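Local coordinates for putative iron binding protein (Bordetella pertussis Tohama I, PDB 1Y9U), which binds ferric iron through tyrosine side chains, probably as the periplasmic solute-binding protein of a bacterial iron-uptake system, at residues A[83-88]-A[98-103]; A[108-113]-A[218-223]. All coordinates share one frame; numbering follows the deposited sequence.

Interaction 1. Residues A[83-88]-A[98-103]; sequences TLDSVV and SWYALS
In the lobe of this periplasmic-binding-protein fold that carries the N-terminal strand, helix 82-87 packs against the start of strand 100-112, with the Tyr100 side chain filling the seam between them. The contact is buried and lies away from the annotated iron ligands. Tyr100 reaches toward the helix with CG anti to its carbonyl carbon, and its ring meets Leu84 and Asp85 of the helix and Val88 of the loop after it. Leu84 crosses it at about a right angle. Its CD1 methyl sits over one ring face, offset toward the rim, in a CH-pi contact 4.2 Å from the Tyr100 ring centroid, while Leu84 CB presses on the CE2 side of the ring, 3.4 Å from Tyr100 CE2. Val88 approaches the ring obliquely, Val88 CG2 lying 4.1 Å from Tyr100 CD2. The same methyl rests against the strand backbone, 3.7 Å from Ala101 O; this carbonyl is buried by the contact and has no hydrogen-bonding partner in the model. One backbone bond, Val88 N to Leu84 O at 3.0 Å, ties together the two apolar residues that touch the ring. Leu258 of helix 251-261 touches both Leu84 and Tyr100, so a second helix joins the apolar cluster, and Tyr100 pairs through its backbone with Ala242 of strand 237-245. At the tip of the ring the contact turns polar. Asp85, its CG anti to the carbonyl carbon (chi1 -72°), swings its carboxylate to the ring edge, where OD1 lies in the plane of the ring; Arg93 adds a long, weak ion pair to that oxygen. Tyr100 OH donates to Asp85 OD1 at 3.0 Å, coming from above the carboxylate plane, 31° out of it.

Interaction 2. Residues A[108-113]-A[218-223]; sequences VLYVEK and DAIKVV
Strands 108-112 and 220-223 form an antiparallel beta ladder in the lobe that holds the iron-binding tyrosines. Two hydrogen-bonded pairs carry it, with the non-hydrogen-bonded pair Tyr110-Val222 between them. Leu109 and Val223 exchange two bonds, the one from Val223 N to Leu109 O nearly straight (174° at the hydrogen), and Val111 and Lys221 exchange two more, of which Lys221 N to Val111 O is the shorter at 2.8 Å. Past them Lys113 N bonds Ala219 O from 29° above the carbonyl plane, less straight than its neighbours at 138°. On the face of Leu109 and Val111, Val111 CG2 meets Val223 CG2 at 3.9 Å, and the extended Lys221 chain runs past Val111 CG1 until NZ bonds Leu115 O. Tyr110 and Val222 share the other face. Val108 CG2 meets Val222 CG1, and Ile220 CD1 reaches over one face of the Tyr110 ring, offset toward the rim and 4.0 Å from its centroid. A water donates to Ala219 O at 2.8 Å and to Glu112 OE2 at 2.7 Å, while Glu112 OE1 is hydrogen-bonded to Asp114 N. Further out, the Tyr110 ring packs on Tyr200, an iron ligand seen in this protein, though no iron is bound to this chain here; Tyr110 is thus probably a second-shell neighbour of the site. Its OH is hydrogen-bonded to Asn197 O.

Strand 100-112 is common to both contacts: interaction 1 uses its beginning and interaction 2 its end, with centres 31 Å apart, nearest atoms about 13 Å apart and no touch between them. They lie on opposite sides of the chain's centre and follow in series along the sequence. Interaction 1 is local, joining helix 82-87 to the strand that soon follows it, whereas interaction 2 brings back strand 220-223 after an excursion of 104 mostly helical or loop residues. The shared strand thus passes from one lobe to the other, as the interdomain hinge strands of periplasmic binding proteins do, and links a helix-packed core to the lobe bearing Tyr199 and Tyr200.

Interaction 1. Residues A[83-88]-A[98-103]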
# COMPACT_ATOMS: atom_id res chain seq x y z
N THR A 83 21.81 -5.92 4.92
CA THR A 83 20.99 -6.54 3.88
C THR A 83 19.71 -5.74 3.70
O THR A 83 19.38 -5.34 2.60
CB THR A 83 20.67 -7.98 4.25
OG1 THR A 83 21.89 -8.76 4.26
CG2 THR A 83 19.76 -8.64 3.22
N LEU A 84 19.03 -5.48 4.80
CA LEU A 84 17.78 -4.73 4.73
C LEU A 84 18.02 -3.27 4.34
O LEU A 84 17.30 -2.74 3.51
CB LEU A 84 17.02 -4.84 6.05
CG LEU A 84 16.33 -6.20 6.30
CD1 LEU A 84 16.13 -6.44 7.79
CD2 LEU A 84 15.03 -6.31 5.56
N ASP A 85 19.04 -2.62 4.89
CA ASP A 85 19.24 -1.20 4.62
C ASP A 85 19.64 -0.95 3.17
O ASP A 85 19.32 0.07 2.59
CB ASP A 85 20.29 -0.59 5.54
CG ASP A 85 19.80 -0.43 6.96
OD1 ASP A 85 18.60 -0.66 7.22
OD2 ASP A 85 20.57 -0.04 7.88
N SER A 86 20.37 -1.89 2.58
CA SER A 86 20.80 -1.71 1.21
C SER A 86 19.75 -2.06 0.19
O SER A 86 19.89 -1.70 -0.96
CB SER A 86 22.07 -2.53 0.93
OG SER A 86 21.85 -3.92 1.00
N VAL A 87 18.73 -2.81 0.59
CA VAL A 87 17.62 -3.17 -0.29
C VAL A 87 16.48 -2.16 -0.21
O VAL A 87 15.96 -1.73 -1.23
CB VAL A 87 17.05 -4.57 0.03
CG1 VAL A 87 15.76 -4.81 -0.76
CG2 VAL A 87 18.08 -5.63 -0.26
N VAL A 88 16.08 -1.80 0.99
CA VAL A 88 14.90 -0.95 1.17
C VAL A 88 15.34 0.52 1.13
O VAL A 88 16.18 0.92 1.94
CB VAL A 88 14.24 -1.27 2.51
CG1 VAL A 88 13.04 -0.36 2.74
CG2 VAL A 88 13.81 -2.74 2.55
N SER A 98 13.86 0.00 12.68
CA SER A 98 12.63 -0.15 13.44
C SER A 98 11.44 -0.80 12.67
O SER A 98 10.61 -1.49 13.26
CB SER A 98 12.22 1.21 14.02
OG SER A 98 12.12 2.19 13.00
N TRP A 99 11.33 -0.54 11.38
CA TRP A 99 10.33 -1.15 10.49
C TRP A 99 10.85 -1.03 9.07
O TRP A 99 11.69 -0.19 8.78
CB TRP A 99 8.94 -0.47 10.59
CG TRP A 99 8.97 0.99 10.33
CD1 TRP A 99 9.08 1.99 11.26
CD2 TRP A 99 8.87 1.64 9.07
NE1 TRP A 99 9.11 3.21 10.65
CE2 TRP A 99 8.96 3.03 9.30
CE3 TRP A 99 8.73 1.20 7.75
CZ2 TRP A 99 8.91 3.97 8.27
CZ3 TRP A 99 8.70 2.13 6.73
CH2 TRP A 99 8.80 3.50 6.99
N TYR A 100 10.35 -1.88 8.19
CA TYR A 100 10.80 -1.94 6.82
C TYR A 100 9.64 -2.21 5.86
O TYR A 100 8.86 -3.12 6.11
CB TYR A 100 11.79 -3.09 6.67
CG TYR A 100 13.11 -2.87 7.33
CD1 TYR A 100 13.33 -3.29 8.63
CD2 TYR A 100 14.15 -2.27 6.63
CE1 TYR A 100 14.59 -3.07 9.23
CE2 TYR A 100 15.38 -2.07 7.22
CZ TYR A 100 15.59 -2.47 8.49
OH TYR A 100 16.84 -2.28 9.02
N ALA A 101 9.54 -1.45 4.78
CA ALA A 101 8.60 -1.78 3.70
C ALA A 101 9.03 -3.05 2.99
O ALA A 101 10.21 -3.31 2.80
CB ALA A 101 8.50 -0.64 2.68
N LEU A 102 8.03 -3.84 2.61
CA LEU A 102 8.19 -5.06 1.81
C LEU A 102 7.54 -4.98 0.44
O LEU A 102 7.98 -5.68 -0.48
CB LEU A 102 7.65 -6.26 2.57
CG LEU A 102 8.33 -6.59 3.90
CD1 LEU A 102 7.63 -7.78 4.54
CD2 LEU A 102 9.81 -6.90 3.73
N SER A 103 6.52 -4.13 0.27
CA SER A 103 5.93 -3.91 -1.04
C SER A 103 5.28 -2.55 -1.06
O SER A 103 5.02 -1.97 -0.01
CB SER A 103 4.90 -4.98 -1.37
OG SER A 103 3.77 -4.84 -0.53

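Interaction 2. Residues A[108-113]-A[218-223]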
# COMPACT_ATOMS: atom_id res chain seq x y z
N VAL A 108 -3.29 5.35 -7.93
CA VAL A 108 -3.16 5.82 -9.29
C VAL A 108 -4.50 6.30 -9.85
O VAL A 108 -5.51 6.31 -9.16
CB VAL A 108 -2.53 4.70 -10.17
CG1 VAL A 108 -1.18 4.22 -9.57
CG2 VAL A 108 -3.46 3.52 -10.32
N LEU A 109 -4.49 6.69 -11.12
CA LEU A 109 -5.68 7.12 -11.82
C LEU A 109 -6.12 6.03 -12.78
O LEU A 109 -5.36 5.63 -13.66
CB LEU A 109 -5.40 8.40 -12.60
CG LEU A 109 -6.63 9.19 -13.05
CD1 LEU A 109 -7.36 9.86 -11.87
CD2 LEU A 109 -6.26 10.22 -14.11
N TYR A 110 -7.32 5.50 -12.58
CA TYR A 110 -7.95 4.65 -13.58
C TYR A 110 -8.54 5.55 -14.62
O TYR A 110 -9.15 6.56 -14.26
CB TYR A 110 -9.07 3.83 -12.98
CG TYR A 110 -8.71 2.78 -11.93
CD1 TYR A 110 -7.42 2.62 -11.43
CD2 TYR A 110 -9.72 1.95 -11.43
CE1 TYR A 110 -7.16 1.67 -10.45
CE2 TYR A 110 -9.46 1.00 -10.47
CZ TYR A 110 -8.17 0.84 -10.00
OH TYR A 110 -7.95 -0.07 -8.98
N VAL A 111 -8.36 5.23 -15.90
CA VAL A 111 -8.76 6.08 -17.00
C VAL A 111 -9.46 5.25 -18.06
O VAL A 111 -8.97 4.18 -18.42
CB VAL A 111 -7.52 6.76 -17.64
CG1 VAL A 111 -7.93 7.65 -18.80
CG2 VAL A 111 -6.73 7.54 -16.57
N GLU A 112 -10.57 5.74 -18.60
CA GLU A 112 -11.23 5.07 -19.71
C GLU A 112 -10.18 4.77 -20.78
O GLU A 112 -9.35 5.63 -21.09
CB GLU A 112 -12.32 5.96 -20.29
CG GLU A 112 -13.37 5.22 -21.09
CD GLU A 112 -12.95 4.86 -22.52
OE1 GLU A 112 -12.10 5.57 -23.10
OE2 GLU A 112 -13.49 3.85 -23.03
N LYS A 113 -10.20 3.56 -21.34
CA LYS A 113 -9.06 3.07 -22.09
C LYS A 113 -8.63 3.93 -23.28
O LYS A 113 -7.46 3.92 -23.64
CB LYS A 113 -9.32 1.64 -22.57
CG LYS A 113 -10.44 1.53 -23.61
CD LYS A 113 -10.82 0.09 -23.89
CE LYS A 113 -11.95 -0.02 -24.90
NZ LYS A 113 -11.50 0.36 -26.28
N ASP A 218 -10.56 -4.59 -18.70
CA ASP A 218 -10.37 -4.27 -20.11
C ASP A 218 -10.84 -2.85 -20.43
O ASP A 218 -10.39 -2.27 -21.43
CB ASP A 218 -11.11 -5.25 -21.02
CG ASP A 218 -10.39 -6.54 -21.25
OD1 ASP A 218 -9.30 -6.80 -20.69
OD2 ASP A 218 -10.90 -7.40 -22.01
N ALA A 219 -11.73 -2.29 -19.61
CA ALA A 219 -12.32 -0.99 -19.89
C ALA A 219 -11.39 0.18 -19.58
O ALA A 219 -11.69 1.30 -20.01
CB ALA A 219 -13.58 -0.83 -19.08
N ILE A 220 -10.31 -0.06 -18.84
CA ILE A 220 -9.48 0.99 -18.28
C ILE A 220 -8.01 0.80 -18.61
O ILE A 220 -7.54 -0.27 -18.98
CB ILE A 220 -9.65 1.10 -16.73
CG1 ILE A 220 -9.18 -0.15 -15.98
CG2 ILE A 220 -11.11 1.41 -16.39
CD1 ILE A 220 -8.89 0.11 -14.51
N LYS A 221 -7.29 1.89 -18.44
CA LYS A 221 -5.85 1.90 -18.37
C LYS A 221 -5.43 2.65 -17.11
O LYS A 221 -6.23 3.36 -16.49
CB LYS A 221 -5.23 2.57 -19.60
CG LYS A 221 -5.59 4.05 -19.79
CD LYS A 221 -5.06 4.62 -21.10
CE LYS A 221 -5.61 5.99 -21.31
NZ LYS A 221 -5.16 6.55 -22.62
N VAL A 222 -4.18 2.47 -16.73
CA VAL A 222 -3.60 3.15 -15.58
C VAL A 222 -2.72 4.31 -16.03
O VAL A 222 -1.87 4.17 -16.92
CB VAL A 222 -2.77 2.16 -14.73
CG1 VAL A 222 -1.87 2.88 -13.74
CG2 VAL A 222 -3.68 1.19 -14.01
N VAL A 223 -2.93 5.45 -15.40
CA VAL A 223 -1.98 6.56 -15.44
C VAL A 223 -1.58 6.80 -13.99
O VAL A 223 -2.44 6.98 -13.13
CB VAL A 223 -2.60 7.83 -16.08
CG1 VAL A 223 -1.66 9.01 -15.96
CG2 VAL A 223 -2.92 7.56 -17.53
O HOH W 1 -14.04 1.70 -21.55